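Local coordinates for SGNH hydrolase-type esterase domain-containing protein (Slackia heliotrinireducens DSM 20476, PDB 4S1P) that probably acts as an esterase of the SGNH hydrolase (GDSL-like lipase/acylhydrolase) family, on a substrate not yet identified, at residues L7-S12 with V67-M72; P101-T106 with E132-A137; L144-A149 with L178-T183. All coordinates share one frame; numbering follows the deposited sequence. Where two conformers were deposited one is given.

Contact 1. Residues L7-S12 with V67-M72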
loop_
_atom_site.group_PDB
_atom_site.type_symbol
_atom_site.label_atom_id
_atom_site.label_comp_id
_atom_site.label_asym_id
_atom_site.label_seq_id
_atom_site.Cartn_x
_atom_site.Cartn_y
_atom_site.Cartn_z
ATOM N N LEU A 7 -10.329 -4.493 3.769
ATOM C CA LEU A 7 -10.211 -3.074 4.131
ATOM C C LEU A 7 -8.872 -2.575 3.624
ATOM O O LEU A 7 -7.853 -3.179 3.926
ATOM C CB LEU A 7 -10.263 -2.924 5.643
ATOM C CG LEU A 7 -10.105 -1.516 6.191
ATOM C CD1 LEU A 7 -11.169 -0.562 5.674
ATOM C CD2 LEU A 7 -10.094 -1.585 7.726
HETATM N N MSE A 8 -8.887 -1.507 2.840
HETATM C CA MSE A 8 -7.665 -0.948 2.282
HETATM C C MSE A 8 -7.415 0.430 2.845
HETATM O O MSE A 8 -8.324 1.268 2.903
HETATM C CB MSE A 8 -7.780 -0.797 0.763
HETATM C CG MSE A 8 -8.154 -2.113 0.090
HETATM SE SE MSE A 8 -8.013 -1.929 -1.877
HETATM C CE MSE A 8 -6.095 -2.176 -2.047
ATOM N N LEU A 9 -6.200 0.630 3.336
ATOM C CA LEU A 9 -5.779 1.891 3.881
ATOM C C LEU A 9 -4.694 2.457 2.970
ATOM O O LEU A 9 -3.689 1.778 2.706
ATOM C CB LEU A 9 -5.190 1.669 5.291
ATOM C CG LEU A 9 -5.952 0.716 6.225
ATOM C CD1 LEU A 9 -5.199 0.582 7.563
ATOM C CD2 LEU A 9 -7.392 1.165 6.402
ATOM N N GLY A 10 -4.865 3.675 2.476
ATOM C CA GLY A 10 -3.885 4.214 1.523
ATOM C C GLY A 10 -4.179 5.605 1.030
ATOM O O GLY A 10 -4.881 6.380 1.695
ATOM N N ASN A 11 -3.645 5.903 -0.142
ATOM C CA ASN A 11 -3.839 7.200 -0.765
ATOM C C ASN A 11 -4.048 7.007 -2.253
ATOM O O ASN A 11 -4.616 5.974 -2.646
ATOM C CB ASN A 11 -2.749 8.166 -0.338
ATOM C CG ASN A 11 -1.386 7.800 -0.846
ATOM O OD1 ASN A 11 -1.202 7.048 -1.809
ATOM N ND2 ASN A 11 -0.390 8.376 -0.199
ATOM N N SER A 12 -3.710 7.982 -3.107
ATOM C CA SER A 12 -4.016 7.805 -4.522
ATOM C C SER A 12 -3.299 6.612 -5.167
ATOM O O SER A 12 -3.766 6.113 -6.189
ATOM C CB SER A 12 -3.773 9.100 -5.315
ATOM O OG SER A 12 -2.418 9.247 -5.559
ATOM N N VAL A 67 -6.566 -6.740 5.829
ATOM C CA VAL A 67 -6.379 -5.300 5.930
ATOM C C VAL A 67 -5.127 -4.958 5.132
ATOM O O VAL A 67 -4.039 -5.442 5.446
ATOM C CB VAL A 67 -6.225 -4.805 7.362
ATOM C CG1 VAL A 67 -5.982 -3.300 7.387
ATOM C CG2 VAL A 67 -7.469 -5.158 8.181
ATOM N N VAL A 68 -5.312 -4.187 4.048
ATOM C CA VAL A 68 -4.190 -3.833 3.148
ATOM C C VAL A 68 -3.669 -2.455 3.552
ATOM O O VAL A 68 -4.454 -1.525 3.719
ATOM C CB VAL A 68 -4.637 -3.805 1.690
ATOM C CG1 VAL A 68 -3.496 -3.428 0.764
ATOM C CG2 VAL A 68 -5.214 -5.149 1.298
HETATM N N MSE A 69 -2.341 -2.336 3.683
HETATM C CA MSE A 69 -1.734 -1.133 4.169
HETATM C C MSE A 69 -0.790 -0.562 3.136
HETATM O O MSE A 69 0.173 -1.235 2.742
HETATM C CB MSE A 69 -0.931 -1.404 5.450
HETATM C CG MSE A 69 -1.801 -2.030 6.542
HETATM SE SE MSE A 69 -0.764 -2.821 7.997
HETATM C CE MSE A 69 0.087 -4.217 6.890
ATOM N N GLN A 70 -1.057 0.675 2.690
ATOM C CA GLN A 70 -0.209 1.354 1.709
ATOM C C GLN A 70 0.253 2.702 2.252
ATOM O O GLN A 70 -0.565 3.554 2.550
ATOM C CB GLN A 70 -0.990 1.559 0.394
ATOM C CG GLN A 70 -0.205 2.285 -0.697
ATOM C CD GLN A 70 -0.761 3.653 -1.006
ATOM O OE1 GLN A 70 -1.952 3.812 -1.270
ATOM N NE2 GLN A 70 0.096 4.657 -0.974
ATOM N N GLU A 71 1.581 2.866 2.338
ATOM C CA GLU A 71 2.177 4.074 2.839
ATOM C C GLU A 71 2.372 5.103 1.728
ATOM O O GLU A 71 2.505 4.769 0.550
ATOM C CB GLU A 71 3.544 3.749 3.451
ATOM C CG GLU A 71 4.336 4.916 4.068
ATOM C CD GLU A 71 3.600 5.573 5.235
ATOM O OE1 GLU A 71 2.554 6.235 5.005
ATOM O OE2 GLU A 71 4.065 5.422 6.399
HETATM N N MSE A 72 2.389 6.367 2.138
HETATM C CA MSE A 72 2.804 7.476 1.275
HETATM C C MSE A 72 4.031 7.027 0.501
HETATM O O MSE A 72 4.940 6.423 1.052
HETATM C CB MSE A 72 3.019 8.709 2.165
HETATM C CG MSE A 72 3.142 10.010 1.366
HETATM SE SE MSE A 72 5.026 10.290 0.873
HETATM C CE MSE A 72 5.798 10.516 2.670
#
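Strands 7-10 and 67-69 run side by side in the same direction, 14° apart and 4.6 Å between axes, pairing Leu-7 with Val-67, Met-8 with Val-68 and Leu-9 with Met-69. Donors come in turn from one strand and the other, as in a parallel ladder: Val-68 N gives to Leu-7 O at 2.7 Å, Leu-9 N to Val-68 O, and Gln-70 N to Leu-9 O, each nearly along the C=O axis. On one face the selenomethionine Met-8 lies alongside Val-68, its bent chain bringing CE to 4.0 Å from Val-68 CG1. On the other face Leu-9 crosses Val-67 obliquely, with Leu-9 CD1 4.0 Å from Val-67 CG1. These are interior strands of the parallel sheet of the SGNH hydrolase fold, and the Gly-Asn-Ser sequence running from the end of strand 7-10 into the next helix matches the GDSL-type block that carries the nucleophile. Ser-12 is therefore the likely nucleophile, in a probable triad with His-167 and Asp-164. Beyond the ladder, Gln-70 bends at chi2 (-113°), bringing its amide across to the backbone and side chain of Asn-11. Gln-70 OE1 takes Asn-11 N at 2.9 Å in a nearly straight bond. Gln-70 NE2 gives to Asn-11 OD1 at 2.8 Å from above the Asn-11 side-chain carbonyl plane, with OD1 in the Gln-70 amide plane and the two amides 60° apart. With NE2 also bonded to Glu-71 O and OE1 to Thr-14 OG1, four bonds fix the buried Gln-70 amide. Gln-70 OE1 comes to 3.4 Å from Gly-10 CA; a CB there would clash with it. Asn-11 OD1 also caps the following helix at Leu-13 N, while Asn-11 ND2 and Ser-12 N bind an unidentified ligand, probably from the crystallisation liquor.

Contact 2. Residues P101-T106 with E132-A137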
loop_
_atom_site.group_PDB
_atom_site.type_symbol
_atom_site.label_atom_id
_atom_site.label_comp_id
_atom_site.label_asym_id
_atom_site.label_seq_id
_atom_site.Cartn_x
_atom_site.Cartn_y
_atom_site.Cartn_z
ATOM N N PRO A 101 -3.096 -8.986 7.974
ATOM C CA PRO A 101 -2.530 -7.770 7.387
ATOM C C PRO A 101 -1.751 -8.074 6.110
ATOM O O PRO A 101 -1.112 -9.120 5.983
ATOM C CB PRO A 101 -1.633 -7.219 8.493
ATOM C CG PRO A 101 -1.342 -8.370 9.391
ATOM C CD PRO A 101 -2.500 -9.324 9.281
ATOM N N VAL A 102 -1.823 -7.125 5.173
ATOM C CA VAL A 102 -1.171 -7.226 3.870
ATOM C C VAL A 102 -0.470 -5.907 3.591
ATOM O O VAL A 102 -1.106 -4.862 3.683
ATOM C CB VAL A 102 -2.202 -7.517 2.746
ATOM C CG1 VAL A 102 -1.561 -7.530 1.376
ATOM C CG2 VAL A 102 -2.914 -8.840 3.009
ATOM N N ILE A 103 0.813 -5.961 3.244
ATOM C CA ILE A 103 1.517 -4.778 2.839
ATOM C C ILE A 103 1.361 -4.611 1.324
ATOM O O ILE A 103 1.714 -5.514 0.560
ATOM C CB ILE A 103 3.012 -4.862 3.197
ATOM C CG1 ILE A 103 3.189 -4.815 4.720
ATOM C CG2 ILE A 103 3.818 -3.774 2.488
ATOM C CD1 ILE A 103 4.526 -5.339 5.160
ATOM N N TYR A 104 0.856 -3.455 0.893
ATOM C CA TYR A 104 0.836 -3.091 -0.536
ATOM C C TYR A 104 2.224 -2.470 -0.763
ATOM O O TYR A 104 2.459 -1.288 -0.462
ATOM C CB TYR A 104 -0.324 -2.159 -0.795
ATOM C CG TYR A 104 -0.439 -1.515 -2.188
ATOM C CD1 TYR A 104 0.449 -1.775 -3.238
ATOM C CD2 TYR A 104 -1.464 -0.642 -2.429
ATOM C CE1 TYR A 104 0.329 -1.101 -4.468
ATOM C CE2 TYR A 104 -1.597 0.030 -3.622
ATOM C CZ TYR A 104 -0.712 -0.209 -4.653
ATOM O OH TYR A 104 -0.822 0.482 -5.835
ATOM N N GLY A 105 3.166 -3.301 -1.213
ATOM C CA GLY A 105 4.527 -2.829 -1.446
ATOM C C GLY A 105 4.500 -2.032 -2.747
ATOM O O GLY A 105 4.089 -2.532 -3.782
ATOM N N THR A 106 4.914 -0.796 -2.703
ATOM C CA THR A 106 4.966 0.037 -3.881
ATOM C C THR A 106 6.420 0.145 -4.408
ATOM O O THR A 106 7.345 -0.531 -3.965
ATOM C CB THR A 106 4.349 1.420 -3.587
ATOM O OG1 THR A 106 5.162 2.138 -2.632
ATOM C CG2 THR A 106 2.903 1.308 -3.044
ATOM N N GLU A 132 14.077 -2.841 1.292
ATOM C CA GLU A 132 14.460 -3.215 2.657
ATOM C C GLU A 132 13.344 -2.942 3.667
ATOM O O GLU A 132 13.070 -3.744 4.593
ATOM C CB GLU A 132 15.733 -2.476 3.112
ATOM C CG GLU A 132 17.001 -3.033 2.474
ATOM C CD GLU A 132 18.260 -2.360 2.984
ATOM O OE1 GLU A 132 18.214 -1.754 4.085
ATOM O OE2 GLU A 132 19.296 -2.429 2.285
ATOM N N ALA A 133 12.708 -1.775 3.521
ATOM C CA ALA A 133 11.592 -1.406 4.409
ATOM C C ALA A 133 10.453 -2.401 4.343
ATOM O O ALA A 133 9.924 -2.827 5.382
ATOM C CB ALA A 133 11.073 -0.023 4.099
ATOM N N PHE A 134 10.048 -2.790 3.127
ATOM C CA PHE A 134 8.944 -3.721 3.030
ATOM C C PHE A 134 9.306 -5.110 3.530
ATOM O O PHE A 134 8.495 -5.765 4.186
ATOM C CB PHE A 134 8.444 -3.803 1.581
ATOM C CG PHE A 134 7.876 -2.479 1.067
ATOM C CD1 PHE A 134 6.963 -1.749 1.827
ATOM C CD2 PHE A 134 8.239 -1.990 -0.171
ATOM C CE1 PHE A 134 6.448 -0.564 1.375
ATOM C CE2 PHE A 134 7.696 -0.789 -0.639
ATOM C CZ PHE A 134 6.818 -0.089 0.142
ATOM N N ALA A 135 10.521 -5.550 3.231
ATOM C CA ALA A 135 10.935 -6.880 3.667
ATOM C C ALA A 135 10.981 -6.962 5.191
ATOM O O ALA A 135 10.516 -7.948 5.805
ATOM C CB ALA A 135 12.288 -7.209 3.070
ATOM N N GLN A 136 11.540 -5.927 5.820
ATOM C CA GLN A 136 11.647 -5.914 7.261
ATOM C C GLN A 136 10.261 -5.810 7.914
ATOM O O GLN A 136 9.974 -6.480 8.904
ATOM C CB GLN A 136 12.544 -4.783 7.741
ATOM C CG GLN A 136 12.937 -4.965 9.207
ATOM C CD GLN A 136 13.752 -6.247 9.447
ATOM O OE1 GLN A 136 14.790 -6.458 8.817
ATOM N NE2 GLN A 136 13.277 -7.107 10.349
ATOM N N ALA A 137 9.362 -5.018 7.321
ATOM C CA ALA A 137 8.040 -4.842 7.913
ATOM C C ALA A 137 7.210 -6.120 7.781
ATOM O O ALA A 137 6.499 -6.497 8.734
ATOM C CB ALA A 137 7.352 -3.639 7.281
#
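Strand 100-105 and helix 123-141 form the first two limbs of a beta-alpha-beta crossover, and here the returning helix lies against its strand. The two segments are nearly antiparallel, 172° between their directions, with axes 9.7 Å apart; side chains bridge the gap, and no hydrogen bond crosses it. Phe-134 does most of the touching. Its CG stands anti to the carbonyl carbon, which sends the ring down from the helix onto the end of the strand. There Gly-105 CA sits over the ring centre, 3.8 Å from the centroid and only 9° off the ring normal, a CH-pi contact that brings the backbone itself against the aromatic face. Just past the strand, the CE2 side of the ring reaches the chain of Thr-106: Phe-134 CE2 is 3.4 Å from Thr-106 O, an oblique approach. Earlier in the strand Ile-103 splits its two branches between two helix residues one turn apart. Ile-103 CG2, anti to the backbone N, meets Phe-134 CD1 at 3.8 Å, while Ile-103 CD1, at the tip of the longer branch, rests 3.9 Å from Ala-137 CB, whose small methyl lets the isoleucine come close to the helix. Tyr-83 of helix 80-96 touches both Ile-103 and Ala-137, so helix 80-96 also borders this apolar patch. Tyr-104, between Ile-103 and Gly-105, points away from the helix and holds Leu-13 O with its hydroxyl. Apolar residues of one strand face buried under a helix running back antiparallel to it are characteristic of the three-layer alpha/beta/alpha sandwich of SGNH hydrolases.

Contact 3. Residues L144-A149 with L178-T183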
loop_
_atom_site.group_PDB
_atom_site.type_symbol
_atom_site.label_atom_id
_atom_site.label_comp_id
_atom_site.label_asym_id
_atom_site.label_seq_id
_atom_site.Cartn_x
_atom_site.Cartn_y
_atom_site.Cartn_z
ATOM N N LEU A 144 1.479 -10.296 4.989
ATOM C CA LEU A 144 1.789 -10.778 3.685
ATOM C C LEU A 144 2.270 -9.592 2.841
ATOM O O LEU A 144 1.747 -8.517 2.947
ATOM C CB LEU A 144 0.536 -11.344 3.023
ATOM C CG LEU A 144 -0.157 -12.461 3.766
ATOM C CD1 LEU A 144 -1.395 -12.884 2.982
ATOM C CD2 LEU A 144 0.839 -13.610 3.955
ATOM N N LEU A 145 3.265 -9.792 2.008
ATOM C CA LEU A 145 3.780 -8.725 1.150
ATOM C C LEU A 145 3.281 -8.904 -0.261
ATOM O O LEU A 145 3.591 -9.915 -0.903
ATOM C CB LEU A 145 5.307 -8.690 1.139
ATOM C CG LEU A 145 5.914 -7.622 0.235
ATOM C CD1 LEU A 145 5.501 -6.211 0.627
ATOM C CD2 LEU A 145 7.432 -7.717 0.237
ATOM N N ALA A 146 2.547 -7.907 -0.743
ATOM C CA ALA A 146 2.218 -7.803 -2.166
ATOM C C ALA A 146 3.296 -6.920 -2.792
ATOM O O ALA A 146 3.241 -5.699 -2.636
ATOM C CB ALA A 146 0.827 -7.218 -2.322
ATOM N N ASP A 147 4.307 -7.552 -3.412
ATOM C CA ASP A 147 5.489 -6.863 -3.883
ATOM C C ASP A 147 5.231 -6.360 -5.281
ATOM O O ASP A 147 5.506 -7.044 -6.250
ATOM C CB ASP A 147 6.672 -7.818 -3.815
ATOM C CG ASP A 147 8.004 -7.188 -4.194
ATOM O OD1 ASP A 147 8.007 -6.047 -4.692
ATOM O OD2 ASP A 147 9.061 -7.839 -4.012
ATOM N N VAL A 148 4.720 -5.139 -5.392
ATOM C CA VAL A 148 4.440 -4.598 -6.710
ATOM C C VAL A 148 5.720 -4.043 -7.358
ATOM O O VAL A 148 5.812 -3.936 -8.581
ATOM C CB VAL A 148 3.272 -3.587 -6.672
ATOM C CG1 VAL A 148 2.889 -3.157 -8.089
ATOM C CG2 VAL A 148 2.053 -4.191 -5.959
ATOM N N ALA A 149 6.721 -3.687 -6.562
ATOM C CA ALA A 149 7.966 -3.197 -7.130
ATOM C C ALA A 149 8.603 -4.213 -8.055
ATOM O O ALA A 149 9.202 -3.836 -9.066
ATOM C CB ALA A 149 8.941 -2.807 -6.046
ATOM N N LEU A 178 -3.518 -7.112 -9.674
ATOM C CA LEU A 178 -3.210 -8.531 -9.917
ATOM C C LEU A 178 -2.257 -9.088 -8.860
ATOM O O LEU A 178 -2.433 -10.208 -8.360
ATOM C CB LEU A 178 -2.627 -8.737 -11.320
ATOM C CG LEU A 178 -3.593 -8.533 -12.476
ATOM C CD1 LEU A 178 -2.770 -8.438 -13.745
ATOM C CD2 LEU A 178 -4.647 -9.627 -12.543
ATOM N N VAL A 179 -1.271 -8.284 -8.466
ATOM C CA VAL A 179 -0.356 -8.711 -7.428
ATOM C C VAL A 179 -1.073 -8.875 -6.067
ATOM O O VAL A 179 -0.881 -9.836 -5.334
ATOM C CB VAL A 179 0.826 -7.711 -7.324
ATOM C CG1 VAL A 179 1.721 -8.047 -6.153
ATOM C CG2 VAL A 179 1.670 -7.705 -8.611
ATOM N N LEU A 180 -1.887 -7.888 -5.726
ATOM C CA LEU A 180 -2.658 -7.947 -4.494
ATOM C C LEU A 180 -3.609 -9.149 -4.508
ATOM O O LEU A 180 -3.720 -9.854 -3.512
ATOM C CB LEU A 180 -3.425 -6.640 -4.242
ATOM C CG LEU A 180 -2.571 -5.474 -3.773
ATOM C CD1 LEU A 180 -3.227 -4.139 -4.120
ATOM C CD2 LEU A 180 -2.281 -5.576 -2.290
ATOM N N ALA A 181 -4.275 -9.386 -5.636
ATOM C CA ALA A 181 -5.184 -10.523 -5.753
ATOM C C ALA A 181 -4.444 -11.857 -5.570
ATOM O O ALA A 181 -4.943 -12.773 -4.929
ATOM C CB ALA A 181 -5.897 -10.473 -7.094
ATOM N N GLU A 182 -3.253 -11.969 -6.143
ATOM C CA GLU A 182 -2.438 -13.169 -5.980
ATOM C C GLU A 182 -2.057 -13.394 -4.526
ATOM O O GLU A 182 -2.111 -14.527 -4.004
ATOM C CB GLU A 182 -1.175 -13.143 -6.864
ATOM C CG GLU A 182 -0.305 -14.375 -6.675
ATOM C CD GLU A 182 0.389 -14.818 -7.945
ATOM O OE1 GLU A 182 0.597 -16.041 -8.104
ATOM O OE2 GLU A 182 0.716 -13.957 -8.787
ATOM N N THR A 183 -1.709 -12.300 -3.867
ATOM C CA THR A 183 -1.315 -12.352 -2.472
ATOM C C THR A 183 -2.473 -12.835 -1.556
ATOM O O THR A 183 -2.261 -13.649 -0.631
ATOM C CB THR A 183 -0.771 -10.962 -2.037
ATOM O OG1 THR A 183 0.336 -10.584 -2.862
ATOM C CG2 THR A 183 -0.307 -10.966 -0.605
#
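A hydroxyl oxygen rests against a methyl group at the heart of this otherwise apolar contact: Thr-183 OG1 lies 3.4 Å from Ala-146 CB and equally near Ala-146 CA. The same Thr-183 OG1 is 2.9 Å from Val-179 O, one turn back in its own helix, a position that follows from OG1 standing beside the backbone N (chi1 -58°). No hydrogen bond joins the two segments. Ala-146 carries the contact, its methyl directed at the helix and meeting Val-179, Leu-180 and Thr-183. Leu-180 leans in from the side and brings CD2 to 3.5 Å from Ala-146 CB, and Val-179 CG1 lies 4.0 Å from Ala-146 CB. With so small a residue on the strand, the helix comes in to 7.6 Å between axes, running back along it at 154°. Toward the start of the strand Thr-183 CG2, anti to the backbone N, touches Leu-144 CB at 3.7 Å. Past its end Val-148 crosses Val-179 obliquely, with Val-148 CG2 3.9 Å from Val-179 CG1. Asp-147, just before Val-148, turns away from the helix at the centre of an inverse gamma turn and caps the next helix through OD1 to Ala-150 N. Strand 144-147 is an outermost strand of the sheet, bonded through its backbone to strand 100-105. Leu-145 points away from helix 170-184 and touches Ile-103; the helix packs on the opposite face of the strand, in one of the two helical layers of the three-layer alpha/beta/alpha sandwich of SGNH hydrolases, where Leu-180 and Ala-181 meet Leu-23 of helix 19-27.

How the contacts relate
Strand 4-10 leads off, and contact 1 closes a loop of 54 residues, which includes strand 29-35 and helix 50-61, by setting strand 66-69 beside it. Contact 2 then closes 25 residues between strand 100-105 and helix 123-141, and contact 3 another 28 between strand 144-147 and the last helix. The three follow in series; none nests or crosses. They meet in one sheet: Val-102 bonds through its backbone to Val-67 and Met-69, and Ile-103 N to Leu-144 O. Leu-180 of contact 3 also packs on Met-8 and Val-68 of contact 1, so the C-terminal helix ties the edge strand to the sheet's centre.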